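Local coordinates for soluble lytic transglycosylase B3 (Pseudomonas aeruginosa, PDB 5ANZ), which probably cleaves the glycan strands of peptidoglycan as a lytic transglycosylase, taking part in turnover of the bacterial cell wall, at residues Tyr99-Leu104 with Leu334-Leu339; Gln251-Val257 with Ala313-Asn319. All blocks are in the same frame, centred on the assembly; numbering follows the deposited sequence.

Overall arrangement
Contact 1 and contact 2 lie about 14 Å apart, centre to centre, within the lysozyme-like transglycosylase region. Along the chain 99-104 comes first, then 251-257, 313-319 and 334-339, so the two segments of contact 2 fall between the two helices that contact 1 brings together. Contact 1 packs helix 96-103 on helix 330-343; contact 2 pairs neighbouring strands of an antiparallel sheet and runs on into helix 318-324, which precedes helix 330-343. The two sites share a hydrophobic seam: Trp253 and Phe314 of contact 2 rest on Leu334 of contact 1, and Trp253 also on Leu338. Helix 330-343 thus has the sheet on one flank and helix 96-103 on another, joining the helical and β parts of the fold.

Contact 1 of 2, residues Tyr99-Leu104 with Leu334-Leu339; sequences YLEGAL and LAVGLL
Two helices pack here in the helical part of the lysozyme-like transglycosylase fold. The last turn of helix 96-103 gives way at Leu104 (phi/psi -99/22), while 334-339 stays helical throughout. Their axes approach to 9.9 Å at a crossing angle of -41°, running in broadly the same direction, with Leu100 over Ala335 and Leu104 over Leu339 (CA-CA 5.9 Å each). Leu334 begins the second segment and offers CD2 to CD1 of Leu100 (mt) at 4.0 Å. Ala335 is the small central residue: its CB lies 3.7 Å from Ala103 CB, 3.8 Å from Leu100 CD2 and 4.0 Å from Tyr99 CE2, its CA 3.7 Å from Leu100 CD2, and Met143 of helix 134-145 covers it too. Val336 points away. Leu338 (mt) sets CB 3.8 Å from Leu104 CD1 and CD1 4.3 Å from Leu100 CD2. No hydrogen bond crosses; the interface is apolar. At Leu339 (tp), Leu104, in the mt rotamer, closes the contact with CD2 3.8 Å from Leu339 CB and 3.5 Å from Leu339 N.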
loop_
_atom_site.group_PDB
_atom_site.type_symbol
_atom_site.label_atom_id
_atom_site.label_comp_id
_atom_site.label_asym_id
_atom_site.label_seq_id
_atom_site.Cartn_x
_atom_site.Cartn_y
_atom_site.Cartn_z
ATOM N N TYR A 99 -0.821 -13.855 -2.216
ATOM C CA TYR A 99 -1.346 -12.496 -2.255
ATOM C C TYR A 99 -1.522 -12.014 -3.691
ATOM O O TYR A 99 -2.578 -11.497 -4.066
ATOM C CB TYR A 99 -0.424 -11.550 -1.505
ATOM C CG TYR A 99 -0.836 -10.101 -1.605
ATOM C CD1 TYR A 99 -1.887 -9.604 -0.847
ATOM C CD2 TYR A 99 -0.167 -9.220 -2.452
ATOM C CE1 TYR A 99 -2.262 -8.277 -0.928
ATOM C CE2 TYR A 99 -0.533 -7.886 -2.535
ATOM C CZ TYR A 99 -1.578 -7.422 -1.771
ATOM O OH TYR A 99 -1.957 -6.099 -1.855
ATOM N N LEU A 100 -0.480 -12.202 -4.496
ATOM C CA LEU A 100 -0.507 -11.771 -5.882
ATOM C C LEU A 100 -1.535 -12.553 -6.688
ATOM O O LEU A 100 -2.172 -11.999 -7.583
ATOM C CB LEU A 100 0.876 -11.923 -6.528
ATOM C CG LEU A 100 1.908 -10.901 -6.061
ATOM C CD1 LEU A 100 3.294 -11.247 -6.603
ATOM C CD2 LEU A 100 1.474 -9.509 -6.510
ATOM N N GLU A 101 -1.680 -13.839 -6.381
ATOM C CA GLU A 101 -2.640 -14.675 -7.096
ATOM C C GLU A 101 -4.055 -14.138 -6.884
ATOM O O GLU A 101 -4.876 -14.148 -7.803
ATOM C CB GLU A 101 -2.549 -16.134 -6.639
ATOM C CG GLU A 101 -3.252 -17.116 -7.554
ATOM C CD GLU A 101 -3.191 -18.543 -7.039
ATOM O OE1 GLU A 101 -3.270 -18.741 -5.808
ATOM O OE2 GLU A 101 -3.059 -19.466 -7.869
ATOM N N GLY A 102 -4.327 -13.666 -5.670
ATOM C CA GLY A 102 -5.599 -13.036 -5.355
ATOM C C GLY A 102 -5.758 -11.668 -6.007
ATOM O O GLY A 102 -6.806 -11.355 -6.584
ATOM N N ALA A 103 -4.721 -10.839 -5.911
ATOM C CA ALA A 103 -4.756 -9.495 -6.495
ATOM C C ALA A 103 -4.949 -9.520 -8.015
ATOM O O ALA A 103 -5.654 -8.675 -8.583
ATOM C CB ALA A 103 -3.466 -8.736 -6.145
ATOM N N LEU A 104 -4.321 -10.500 -8.663
ATOM C CA LEU A 104 -4.318 -10.597 -10.124
ATOM C C LEU A 104 -5.353 -11.602 -10.621
ATOM O O LEU A 104 -5.237 -12.114 -11.741
ATOM C CB LEU A 104 -2.924 -10.980 -10.623
ATOM C CG LEU A 104 -1.829 -10.032 -10.110
ATOM C CD1 LEU A 104 -0.446 -10.522 -10.518
ATOM C CD2 LEU A 104 -2.091 -8.638 -10.651
ATOM N N LEU A 334 3.849 -4.073 -6.038
ATOM C CA LEU A 334 4.069 -5.057 -7.102
ATOM C C LEU A 334 2.734 -5.485 -7.722
ATOM O O LEU A 334 2.612 -5.563 -8.964
ATOM C CB LEU A 334 4.837 -6.267 -6.549
ATOM C CG LEU A 334 5.220 -7.350 -7.553
ATOM C CD1 LEU A 334 6.015 -6.778 -8.712
ATOM C CD2 LEU A 334 6.038 -8.408 -6.808
ATOM N N ALA A 335 1.727 -5.706 -6.871
ATOM C CA ALA A 335 0.389 -6.083 -7.350
ATOM C C ALA A 335 -0.190 -5.000 -8.241
ATOM O O ALA A 335 -0.741 -5.288 -9.305
ATOM C CB ALA A 335 -0.567 -6.363 -6.188
ATOM N N VAL A 336 -0.106 -3.745 -7.799
ATOM C CA VAL A 336 -0.591 -2.655 -8.642
ATOM C C VAL A 336 0.080 -2.627 -10.012
ATOM O O VAL A 336 -0.585 -2.505 -11.029
ATOM C CB VAL A 336 -0.391 -1.297 -7.947
ATOM C CG1 VAL A 336 -0.678 -0.153 -8.908
ATOM C CG2 VAL A 336 -1.311 -1.213 -6.739
ATOM N N GLY A 337 1.404 -2.731 -10.043
ATOM C CA GLY A 337 2.110 -2.693 -11.315
ATOM C C GLY A 337 1.727 -3.845 -12.232
ATOM O O GLY A 337 1.466 -3.656 -13.420
ATOM N N LEU A 338 1.703 -5.050 -11.668
ATOM C CA LEU A 338 1.321 -6.228 -12.464
ATOM C C LEU A 338 -0.148 -6.199 -12.900
ATOM O O LEU A 338 -0.491 -6.679 -13.982
ATOM C CB LEU A 338 1.595 -7.520 -11.688
ATOM C CG LEU A 338 3.071 -7.828 -11.413
ATOM C CD1 LEU A 338 3.185 -8.966 -10.412
ATOM C CD2 LEU A 338 3.817 -8.171 -12.718
ATOM N N LEU A 339 -1.025 -5.647 -12.064
ATOM C CA LEU A 339 -2.421 -5.519 -12.472
ATOM C C LEU A 339 -2.548 -4.538 -13.646
ATOM O O LEU A 339 -3.248 -4.802 -14.627
ATOM C CB LEU A 339 -3.291 -5.057 -11.302
ATOM C CG LEU A 339 -4.776 -4.894 -11.615
ATOM C CD1 LEU A 339 -5.407 -6.193 -12.145
ATOM C CD2 LEU A 339 -5.493 -4.440 -10.345
#

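Contact 2 of 2, residues Gln251-Val257 with Ala313-Asn319; sequences QPWGFEV and AFLVLHN
Apolar side chains cover both faces of this antiparallel strand pair, 254-257 against 313-316 at 150°, part of the small β-sheet in the transglycosylase region. On one face Phe314 (chi1 m) puts CD2 4.2 Å from Trp253 CH2, and Val316 CG1 meets the indole edge at CZ3, 4.3 Å away; Leu334 of helix 330-343 packs against Trp253 and Phe314. On the other, Val257 CG1 touches Leu315 CG (3.8 Å), and Phe255 (chi1 p) sets CE2 4.1 Å from Leu317 CD1. Phe255 N donates to Leu315 O (3.0 Å) and Leu315 N to Phe255 O (2.9 Å), flanked by non-hydrogen-bonded Gly254-Val316 and Glu256-Phe314. Gly254 (phi/psi 159/-176) sits where a CB would clash with Leu315 O. Val257 N donates to Ala313 O (2.8 Å) and Leu317 N to Trp253 O (2.8 Å). Beyond N-cap Leu317, Asn319 ND2 reaches Gln251 O at 2.9 Å, while its OD1 accepts from Ile248 N. One water bridges Gln251 OE1 (2.6 Å), Pro252 O (2.8 Å) and Asn319 N (2.8 Å); another, Glu256 OE2 (2.8 Å), Val257 O (2.5 Å) and Ala313 N (3.1 Å). Glu256 also accepts from Val350 N and Gly351 N. Backbone bonding thus fixes the register, and water bridges each end, beside the Asn319 amide or Glu256 carboxylate.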
loop_
_atom_site.group_PDB
_atom_site.type_symbol
_atom_site.label_atom_id
_atom_site.label_comp_id
_atom_site.label_asym_id
_atom_site.label_seq_id
_atom_site.Cartn_x
_atom_site.Cartn_y
_atom_site.Cartn_z
ATOM N N GLN A 251 6.315 5.881 -18.121
ATOM C CA GLN A 251 7.502 5.176 -17.638
ATOM C C GLN A 251 7.049 3.901 -16.929
ATOM O O GLN A 251 6.066 3.915 -16.207
ATOM C CB GLN A 251 8.321 6.075 -16.691
ATOM C CG GLN A 251 9.777 5.660 -16.560
ATOM C CD GLN A 251 10.579 6.629 -15.714
ATOM O OE1 GLN A 251 10.694 6.461 -14.499
ATOM N NE2 GLN A 251 11.132 7.656 -16.354
ATOM N N PRO A 252 7.747 2.781 -17.148
ATOM C CA PRO A 252 7.321 1.562 -16.444
ATOM C C PRO A 252 7.544 1.661 -14.932
ATOM O O PRO A 252 8.501 2.310 -14.485
ATOM C CB PRO A 252 8.206 0.456 -17.056
ATOM C CG PRO A 252 9.336 1.163 -17.735
ATOM C CD PRO A 252 8.829 2.542 -18.115
ATOM N N TRP A 253 6.663 1.033 -14.161
ATOM C CA TRP A 253 6.871 0.929 -12.718
ATOM C C TRP A 253 8.097 0.069 -12.433
ATOM O O TRP A 253 8.779 0.233 -11.417
ATOM C CB TRP A 253 5.640 0.338 -12.033
ATOM C CG TRP A 253 5.256 -0.995 -12.585
ATOM C CD1 TRP A 253 4.356 -1.246 -13.594
ATOM C CD2 TRP A 253 5.783 -2.257 -12.185
ATOM N NE1 TRP A 253 4.281 -2.603 -13.825
ATOM C CE2 TRP A 253 5.150 -3.244 -12.985
ATOM C CE3 TRP A 253 6.723 -2.660 -11.227
ATOM C CZ2 TRP A 253 5.431 -4.596 -12.840
ATOM C CZ3 TRP A 253 7.002 -3.998 -11.088
ATOM C CH2 TRP A 253 6.353 -4.958 -11.894
ATOM N N GLY A 254 8.366 -0.855 -13.342
ATOM C CA GLY A 254 9.440 -1.800 -13.153
ATOM C C GLY A 254 9.175 -2.987 -14.036
ATOM O O GLY A 254 8.234 -2.996 -14.841
ATOM N N PHE A 255 10.026 -3.986 -13.913
ATOM C CA PHE A 255 9.874 -5.165 -14.754
ATOM C C PHE A 255 10.671 -6.322 -14.187
ATOM O O PHE A 255 11.623 -6.131 -13.426
ATOM C CB PHE A 255 10.318 -4.859 -16.198
ATOM C CG PHE A 255 11.603 -4.069 -16.286
ATOM C CD1 PHE A 255 12.829 -4.699 -16.233
ATOM C CD2 PHE A 255 11.573 -2.690 -16.409
ATOM C CE1 PHE A 255 14.002 -3.977 -16.311
ATOM C CE2 PHE A 255 12.738 -1.963 -16.483
ATOM C CZ PHE A 255 13.957 -2.605 -16.432
ATOM N N GLU A 256 10.290 -7.534 -14.572
ATOM C CA GLU A 256 11.016 -8.711 -14.134
ATOM C C GLU A 256 12.368 -8.824 -14.807
ATOM O O GLU A 256 12.521 -8.459 -15.970
ATOM C CB GLU A 256 10.187 -9.970 -14.411
ATOM C CG GLU A 256 10.803 -11.210 -13.811
ATOM C CD GLU A 256 9.949 -12.442 -14.011
ATOM O OE1 GLU A 256 8.928 -12.350 -14.736
ATOM O OE2 GLU A 256 10.305 -13.493 -13.432
ATOM N N VAL A 257 13.352 -9.337 -14.072
ATOM C CA VAL A 257 14.696 -9.516 -14.596
ATOM C C VAL A 257 15.232 -10.888 -14.231
ATOM O O VAL A 257 14.644 -11.599 -13.422
ATOM C CB VAL A 257 15.671 -8.451 -14.079
ATOM C CG1 VAL A 257 15.217 -7.059 -14.532
ATOM C CG2 VAL A 257 15.786 -8.523 -12.542
ATOM N N ALA A 313 12.809 -11.956 -9.626
ATOM C CA ALA A 313 13.471 -10.694 -9.312
ATOM C C ALA A 313 12.929 -9.593 -10.212
ATOM O O ALA A 313 12.610 -9.840 -11.382
ATOM C CB ALA A 313 14.973 -10.822 -9.467
ATOM N N PHE A 314 12.806 -8.388 -9.655
ATOM C CA PHE A 314 12.296 -7.247 -10.402
ATOM C C PHE A 314 13.216 -6.057 -10.227
ATOM O O PHE A 314 13.749 -5.863 -9.138
ATOM C CB PHE A 314 10.891 -6.872 -9.918
ATOM C CG PHE A 314 9.888 -7.972 -10.081
ATOM C CD1 PHE A 314 9.734 -8.938 -9.100
ATOM C CD2 PHE A 314 9.102 -8.043 -11.209
ATOM C CE1 PHE A 314 8.806 -9.959 -9.249
ATOM C CE2 PHE A 314 8.170 -9.074 -11.365
ATOM C CZ PHE A 314 8.025 -10.027 -10.377
ATOM N N LEU A 315 13.397 -5.256 -11.274
ATOM C CA LEU A 315 13.969 -3.925 -11.076
ATOM C C LEU A 315 12.797 -2.978 -10.970
ATOM O O LEU A 315 11.919 -3.013 -11.825
ATOM C CB LEU A 315 14.889 -3.506 -12.218
ATOM C CG LEU A 315 16.239 -4.209 -12.207
ATOM C CD1 LEU A 315 17.083 -3.753 -13.380
ATOM C CD2 LEU A 315 16.943 -3.919 -10.884
ATOM N N VAL A 316 12.769 -2.140 -9.936
ATOM C CA VAL A 316 11.640 -1.230 -9.782
ATOM C C VAL A 316 12.110 0.221 -9.841
ATOM O O VAL A 316 13.161 0.586 -9.316
ATOM C CB VAL A 316 10.855 -1.503 -8.495
ATOM C CG1 VAL A 316 10.265 -2.913 -8.547
ATOM C CG2 VAL A 316 11.726 -1.337 -7.250
ATOM N N LEU A 317 11.329 1.015 -10.558
ATOM C CA LEU A 317 11.733 2.363 -10.923
ATOM C C LEU A 317 10.945 3.374 -10.114
ATOM O O LEU A 317 10.228 3.026 -9.183
ATOM C CB LEU A 317 11.536 2.609 -12.418
ATOM C CG LEU A 317 12.634 2.090 -13.357
ATOM C CD1 LEU A 317 12.693 0.594 -13.320
ATOM C CD2 LEU A 317 12.419 2.606 -14.786
ATOM N N HIS A 318 11.107 4.635 -10.488
ATOM C CA HIS A 318 10.514 5.735 -9.752
ATOM C C HIS A 318 9.006 5.580 -9.569
ATOM O O HIS A 318 8.486 5.880 -8.492
ATOM C CB HIS A 318 10.823 7.052 -10.466
ATOM C CG HIS A 318 10.557 8.267 -9.632
ATOM N ND1 HIS A 318 11.211 8.509 -8.445
ATOM C CD2 HIS A 318 9.705 9.307 -9.816
ATOM C CE1 HIS A 318 10.774 9.647 -7.929
ATOM N NE2 HIS A 318 9.862 10.148 -8.742
ATOM N N ASN A 319 8.307 5.103 -10.602
ATOM C CA ASN A 319 6.851 5.003 -10.493
ATOM C C ASN A 319 6.424 3.954 -9.466
ATOM O O ASN A 319 5.345 4.050 -8.882
ATOM C CB ASN A 319 6.216 4.716 -11.861
ATOM C CG ASN A 319 6.143 5.961 -12.745
ATOM O OD1 ASN A 319 6.384 7.080 -12.295
ATOM N ND2 ASN A 319 5.796 5.769 -14.006
HETATM O O HOH W 1 9.111 4.752 -13.293
HETATM O O HOH W 2 12.943 -13.193 -12.420
#